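Long-range contact in F5/8 type C domain protein (Clostridium perfringens, PDB 7JRM), which probably binds carbohydrate through its carbohydrate-binding module, as part of a ZmpB glycopeptidase that recognises and hydrolyses mucin-type O-glycosylated proteins: residues A[247-261]-A[282-294]. Sequence-based numbering, arbitrary orientation.
Sequences NNYTEESSEALKNAI and ELNKEMNSLVKVD
T250 O takes two protons, from S254 N and S254 OG, while on the other side of the residue T250 N donates to V291 O across the contact. Two antiparallel helices of a three-helix bundle meet here, the third being helix 232-242; the axes of 251-261 and 282-288 approach to 8.9 Å with a crossing angle of -158°. Residues 290-293 run extended and pair with residues 248-250 in a single beta bridge between Y249 and K292. Its two bonds are V293 N to N248 O (3.1 Å) and T250 N to V291 O (3.2 Å). Threonine suits the N-cap: OG1 accepts from S253 N, while CG2 lies against V291 CG2.

Beyond the bridge the contact turns apolar. L290 reaches over the Y249 ring, its CD1 4.0 Å from the centroid in a CH-pi contact, and the aliphatic part of K292 runs alongside the ring toward CE1. The branch at L290 CG sends CD1 also against L257 CD2 and CD2 against S253 OG. Deeper in, L257 CD1 touches both M287 SD and L283 CD1; L244 and helix 232-242 add to this core. Alanine fits where the helices run close, since the small A260 CB admits L283 CA at 3.9 Å.

At the more polar margin, E286 bends at chi2 (-60°), packing its CG on A260 CB while OE1 forms a weak salt bridge with K285 NZ. A water sits 3.0 Å from both S253 O and E286 O, where it can bridge the two backbones.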
loop_
_atom_site.group_PDB
_atom_site.type_symbol
_atom_site.label_atom_id
_atom_site.label_comp_id
_atom_site.label_asym_id
_atom_site.label_seq_id
_atom_site.Cartn_x
_atom_site.Cartn_y
_atom_site.Cartn_z
ATOM N N ASN A 247 -1.949 -8.984 18.290
ATOM C CA ASN A 247 -2.257 -8.956 19.715
ATOM C C ASN A 247 -1.370 -9.897 20.520
ATOM O O ASN A 247 -1.195 -9.685 21.723
ATOM C CB ASN A 247 -3.728 -9.311 19.942
ATOM C CG ASN A 247 -4.617 -8.087 20.022
ATOM O OD1 ASN A 247 -4.281 -7.025 19.498
ATOM N ND2 ASN A 247 -5.763 -8.231 20.678
ATOM N N ASN A 248 -0.806 -10.925 19.886
ATOM C CA ASN A 248 0.026 -11.901 20.578
ATOM C C ASN A 248 1.466 -11.441 20.759
ATOM O O ASN A 248 2.283 -12.211 21.275
ATOM C CB ASN A 248 0.007 -13.235 19.827
ATOM C CG ASN A 248 -1.399 -13.738 19.562
ATOM O OD1 ASN A 248 -1.647 -14.421 18.569
ATOM N ND2 ASN A 248 -2.326 -13.405 20.452
ATOM N N TYR A 249 1.797 -10.220 20.350
ATOM C CA TYR A 249 3.148 -9.694 20.472
ATOM C C TYR A 249 3.103 -8.344 21.171
ATOM O O TYR A 249 2.067 -7.674 21.208
ATOM C CB TYR A 249 3.826 -9.565 19.101
ATOM C CG TYR A 249 3.717 -10.814 18.255
ATOM C CD1 TYR A 249 4.652 -11.835 18.365
ATOM C CD2 TYR A 249 2.674 -10.975 17.352
ATOM C CE1 TYR A 249 4.554 -12.980 17.598
ATOM C CE2 TYR A 249 2.568 -12.117 16.581
ATOM C CZ TYR A 249 3.510 -13.115 16.708
ATOM O OH TYR A 249 3.407 -14.253 15.941
ATOM N N THR A 250 4.242 -7.960 21.744
ATOM C CA THR A 250 4.325 -6.703 22.475
ATOM C C THR A 250 4.008 -5.528 21.557
ATOM O O THR A 250 4.208 -5.588 20.340
ATOM C CB THR A 250 5.717 -6.530 23.086
ATOM O OG1 THR A 250 6.630 -6.074 22.081
ATOM C CG2 THR A 250 6.216 -7.849 23.659
ATOM N N GLU A 251 3.498 -4.450 22.158
ATOM C CA GLU A 251 3.124 -3.273 21.380
ATOM C C GLU A 251 4.321 -2.709 20.624
ATOM O O GLU A 251 4.180 -2.226 19.494
ATOM C CB GLU A 251 2.514 -2.212 22.299
ATOM C CG GLU A 251 2.558 -0.796 21.745
ATOM C CD GLU A 251 1.631 0.150 22.481
ATOM O OE1 GLU A 251 2.095 1.231 22.901
ATOM O OE2 GLU A 251 0.438 -0.188 22.639
ATOM N N GLU A 252 5.511 -2.778 21.223
ATOM C CA GLU A 252 6.704 -2.254 20.567
ATOM C C GLU A 252 7.069 -3.081 19.338
ATOM O O GLU A 252 7.345 -2.528 18.266
ATOM C CB GLU A 252 7.870 -2.217 21.556
ATOM C CG GLU A 252 8.882 -1.119 21.281
ATOM C CD GLU A 252 9.743 -0.806 22.489
ATOM N N SER A 253 7.074 -4.409 19.474
ATOM C CA SER A 253 7.463 -5.265 18.359
ATOM C C SER A 253 6.367 -5.351 17.303
ATOM O O SER A 253 6.662 -5.410 16.104
ATOM C CB SER A 253 7.821 -6.661 18.867
ATOM O OG SER A 253 6.712 -7.538 18.779
ATOM N N SER A 254 5.100 -5.365 17.726
ATOM C CA SER A 254 4.007 -5.381 16.761
ATOM C C SER A 254 3.938 -4.078 15.977
ATOM O O SER A 254 3.557 -4.085 14.800
ATOM C CB SER A 254 2.677 -5.648 17.468
ATOM O OG SER A 254 2.267 -4.522 18.223
ATOM N N GLU A 255 4.295 -2.956 16.606
ATOM C CA GLU A 255 4.352 -1.687 15.889
ATOM C C GLU A 255 5.405 -1.722 14.790
ATOM O O GLU A 255 5.163 -1.257 13.670
ATOM C CB GLU A 255 4.642 -0.544 16.862
ATOM C CG GLU A 255 3.876 0.735 16.577
ATOM C CD GLU A 255 2.469 0.705 17.134
ATOM O OE1 GLU A 255 2.281 1.128 18.295
ATOM O OE2 GLU A 255 1.551 0.261 16.414
ATOM N N ALA A 256 6.583 -2.274 15.095
ATOM C CA ALA A 256 7.657 -2.326 14.109
ATOM C C ALA A 256 7.278 -3.208 12.927
ATOM O O ALA A 256 7.512 -2.840 11.770
ATOM C CB ALA A 256 8.943 -2.826 14.765
ATOM N N LEU A 257 6.695 -4.378 13.197
ATOM C CA LEU A 257 6.241 -5.244 12.114
ATOM C C LEU A 257 5.144 -4.573 11.300
ATOM O O LEU A 257 5.141 -4.650 10.065
ATOM C CB LEU A 257 5.750 -6.578 12.677
ATOM C CG LEU A 257 5.057 -7.508 11.679
ATOM C CD1 LEU A 257 6.048 -8.015 10.642
ATOM C CD2 LEU A 257 4.381 -8.667 12.394
ATOM N N LYS A 258 4.205 -3.905 11.976
ATOM C CA LYS A 258 3.146 -3.189 11.273
ATOM C C LYS A 258 3.719 -2.105 10.369
ATOM O O LYS A 258 3.238 -1.901 9.248
ATOM C CB LYS A 258 2.169 -2.585 12.282
ATOM C CG LYS A 258 0.946 -1.934 11.661
ATOM C CD LYS A 258 0.187 -2.907 10.776
ATOM C CE LYS A 258 -0.337 -2.218 9.529
ATOM N NZ LYS A 258 -1.323 -1.153 9.862
ATOM N N ASN A 259 4.750 -1.399 10.840
ATOM C CA ASN A 259 5.384 -0.379 10.014
ATOM C C ASN A 259 6.116 -1.001 8.833
ATOM O O ASN A 259 6.148 -0.424 7.741
ATOM C CB ASN A 259 6.342 0.461 10.858
ATOM C CG ASN A 259 5.626 1.273 11.920
ATOM O OD1 ASN A 259 4.405 1.426 11.883
ATOM N ND2 ASN A 259 6.384 1.798 12.876
ATOM N N ALA A 260 6.708 -2.183 9.032
ATOM C CA ALA A 260 7.412 -2.850 7.941
ATOM C C ALA A 260 6.437 -3.362 6.887
ATOM O O ALA A 260 6.735 -3.317 5.687
ATOM C CB ALA A 260 8.265 -3.994 8.486
ATOM N N ILE A 261 5.274 -3.859 7.315
ATOM C CA ILE A 261 4.249 -4.273 6.362
ATOM C C ILE A 261 3.791 -3.085 5.528
ATOM O O ILE A 261 3.596 -3.198 4.311
ATOM C CB ILE A 261 3.069 -4.936 7.098
ATOM C CG1 ILE A 261 3.521 -6.223 7.789
ATOM C CG2 ILE A 261 1.928 -5.228 6.133
ATOM C CD1 ILE A 261 2.481 -6.812 8.720
ATOM N N GLU A 282 13.948 -5.374 5.453
ATOM C CA GLU A 282 13.450 -4.820 6.708
ATOM C C GLU A 282 12.284 -5.639 7.248
ATOM O O GLU A 282 12.204 -5.894 8.455
ATOM C CB GLU A 282 13.040 -3.361 6.511
ATOM C CG GLU A 282 12.063 -2.831 7.552
ATOM C CD GLU A 282 12.726 -2.521 8.881
ATOM O OE1 GLU A 282 13.974 -2.546 8.949
ATOM O OE2 GLU A 282 11.999 -2.246 9.860
ATOM N N LEU A 283 11.372 -6.064 6.367
ATOM C CA LEU A 283 10.246 -6.884 6.804
ATOM C C LEU A 283 10.722 -8.213 7.378
ATOM O O LEU A 283 10.189 -8.688 8.388
ATOM C CB LEU A 283 9.282 -7.115 5.639
ATOM C CG LEU A 283 8.099 -8.051 5.891
ATOM C CD1 LEU A 283 7.301 -7.608 7.108
ATOM C CD2 LEU A 283 7.206 -8.125 4.662
ATOM N N ASN A 284 11.726 -8.827 6.748
ATOM C CA ASN A 284 12.287 -10.063 7.283
ATOM C C ASN A 284 12.949 -9.832 8.635
ATOM O O ASN A 284 12.909 -10.710 9.505
ATOM C CB ASN A 284 13.293 -10.658 6.299
ATOM C CG ASN A 284 12.627 -11.458 5.198
ATOM O OD1 ASN A 284 11.520 -11.967 5.366
ATOM N ND2 ASN A 284 13.302 -11.572 4.060
ATOM N N LYS A 285 13.558 -8.661 8.831
ATOM C CA LYS A 285 14.214 -8.367 10.102
ATOM C C LYS A 285 13.194 -8.234 11.228
ATOM O O LYS A 285 13.375 -8.798 12.312
ATOM C CB LYS A 285 15.053 -7.095 9.975
ATOM C CG LYS A 285 15.611 -6.582 11.291
ATOM C CD LYS A 285 16.112 -5.153 11.156
ATOM C CE LYS A 285 16.569 -4.596 12.494
ATOM N NZ LYS A 285 15.453 -4.529 13.477
ATOM N N GLU A 286 12.113 -7.487 10.987
ATOM C CA GLU A 286 11.070 -7.353 11.998
ATOM C C GLU A 286 10.284 -8.643 12.183
ATOM O O GLU A 286 9.708 -8.856 13.256
ATOM C CB GLU A 286 10.119 -6.211 11.633
ATOM C CG GLU A 286 10.800 -4.867 11.411
ATOM C CD GLU A 286 11.549 -4.364 12.634
ATOM O OE1 GLU A 286 12.463 -3.530 12.466
ATOM O OE2 GLU A 286 11.227 -4.796 13.762
ATOM N N MET A 287 10.250 -9.505 11.164
ATOM C CA MET A 287 9.587 -10.796 11.307
ATOM C C MET A 287 10.303 -11.669 12.330
ATOM O O MET A 287 9.658 -12.327 13.155
ATOM C CB MET A 287 9.518 -11.500 9.954
ATOM C CG MET A 287 8.231 -11.263 9.179
ATOM S SD MET A 287 6.761 -11.590 10.164
ATOM C CE MET A 287 6.076 -12.970 9.255
ATOM N N ASN A 288 11.635 -11.685 12.293
ATOM C CA ASN A 288 12.422 -12.463 13.240
ATOM C C ASN A 288 12.674 -11.727 14.549
ATOM O O ASN A 288 13.227 -12.324 15.479
ATOM C CB ASN A 288 13.758 -12.861 12.609
ATOM C CG ASN A 288 13.584 -13.615 11.304
ATOM O OD1 ASN A 288 12.999 -14.697 11.274
ATOM N ND2 ASN A 288 14.092 -13.045 10.219
ATOM N N SER A 289 12.289 -10.456 14.644
ATOM C CA SER A 289 12.444 -9.678 15.865
ATOM C C SER A 289 11.176 -9.640 16.706
ATOM O O SER A 289 11.145 -8.940 17.724
ATOM C CB SER A 289 12.884 -8.249 15.528
ATOM O OG SER A 289 14.286 -8.179 15.340
ATOM N N LEU A 290 10.137 -10.367 16.307
ATOM C CA LEU A 290 8.905 -10.405 17.082
ATOM C C LEU A 290 9.135 -11.107 18.414
ATOM O O LEU A 290 9.824 -12.129 18.487
ATOM C CB LEU A 290 7.806 -11.120 16.299
ATOM C CG LEU A 290 7.067 -10.323 15.222
ATOM C CD1 LEU A 290 6.121 -11.232 14.459
ATOM C CD2 LEU A 290 6.312 -9.150 15.831
ATOM N N VAL A 291 8.553 -10.550 19.472
ATOM C CA VAL A 291 8.617 -11.130 20.807
ATOM C C VAL A 291 7.190 -11.304 21.308
ATOM O O VAL A 291 6.408 -10.345 21.320
ATOM C CB VAL A 291 9.443 -10.258 21.774
ATOM C CG1 VAL A 291 9.416 -8.798 21.336
ATOM C CG2 VAL A 291 8.953 -10.411 23.209
ATOM N N LYS A 292 6.846 -12.527 21.699
ATOM C CA LYS A 292 5.501 -12.832 22.163
ATOM C C LYS A 292 5.279 -12.283 23.568
ATOM O O LYS A 292 6.210 -12.171 24.371
ATOM C CB LYS A 292 5.258 -14.343 22.147
ATOM C CG LYS A 292 5.622 -15.016 20.831
ATOM C CD LYS A 292 4.452 -15.815 20.289
ATOM C CE LYS A 292 4.869 -16.677 19.113
ATOM N NZ LYS A 292 5.354 -18.013 19.559
ATOM N N VAL A 293 4.027 -11.931 23.855
ATOM C CA VAL A 293 3.637 -11.480 25.186
ATOM C C VAL A 293 3.558 -12.680 26.121
ATOM O O VAL A 293 3.541 -13.833 25.676
ATOM C CB VAL A 293 2.295 -10.722 25.166
ATOM C CG1 VAL A 293 2.319 -9.606 24.138
ATOM C CG2 VAL A 293 1.149 -11.675 24.889
ATOM N N ASP A 294 3.507 -12.415 27.423
ATOM C CA ASP A 294 3.308 -13.449 28.436
ATOM C C ASP A 294 2.101 -13.025 29.266
ATOM O O ASP A 294 2.227 -12.208 30.181
ATOM C CB ASP A 294 4.550 -13.632 29.300
ATOM C CG ASP A 294 4.391 -14.737 30.334
ATOM O OD1 ASP A 294 3.435 -15.533 30.231
ATOM O OD2 ASP A 294 5.228 -14.804 31.258
HETATM O O HOH W 1 9.287 -6.648 15.222
HETATM O O HOH W 2 9.195 -1.167 11.384
#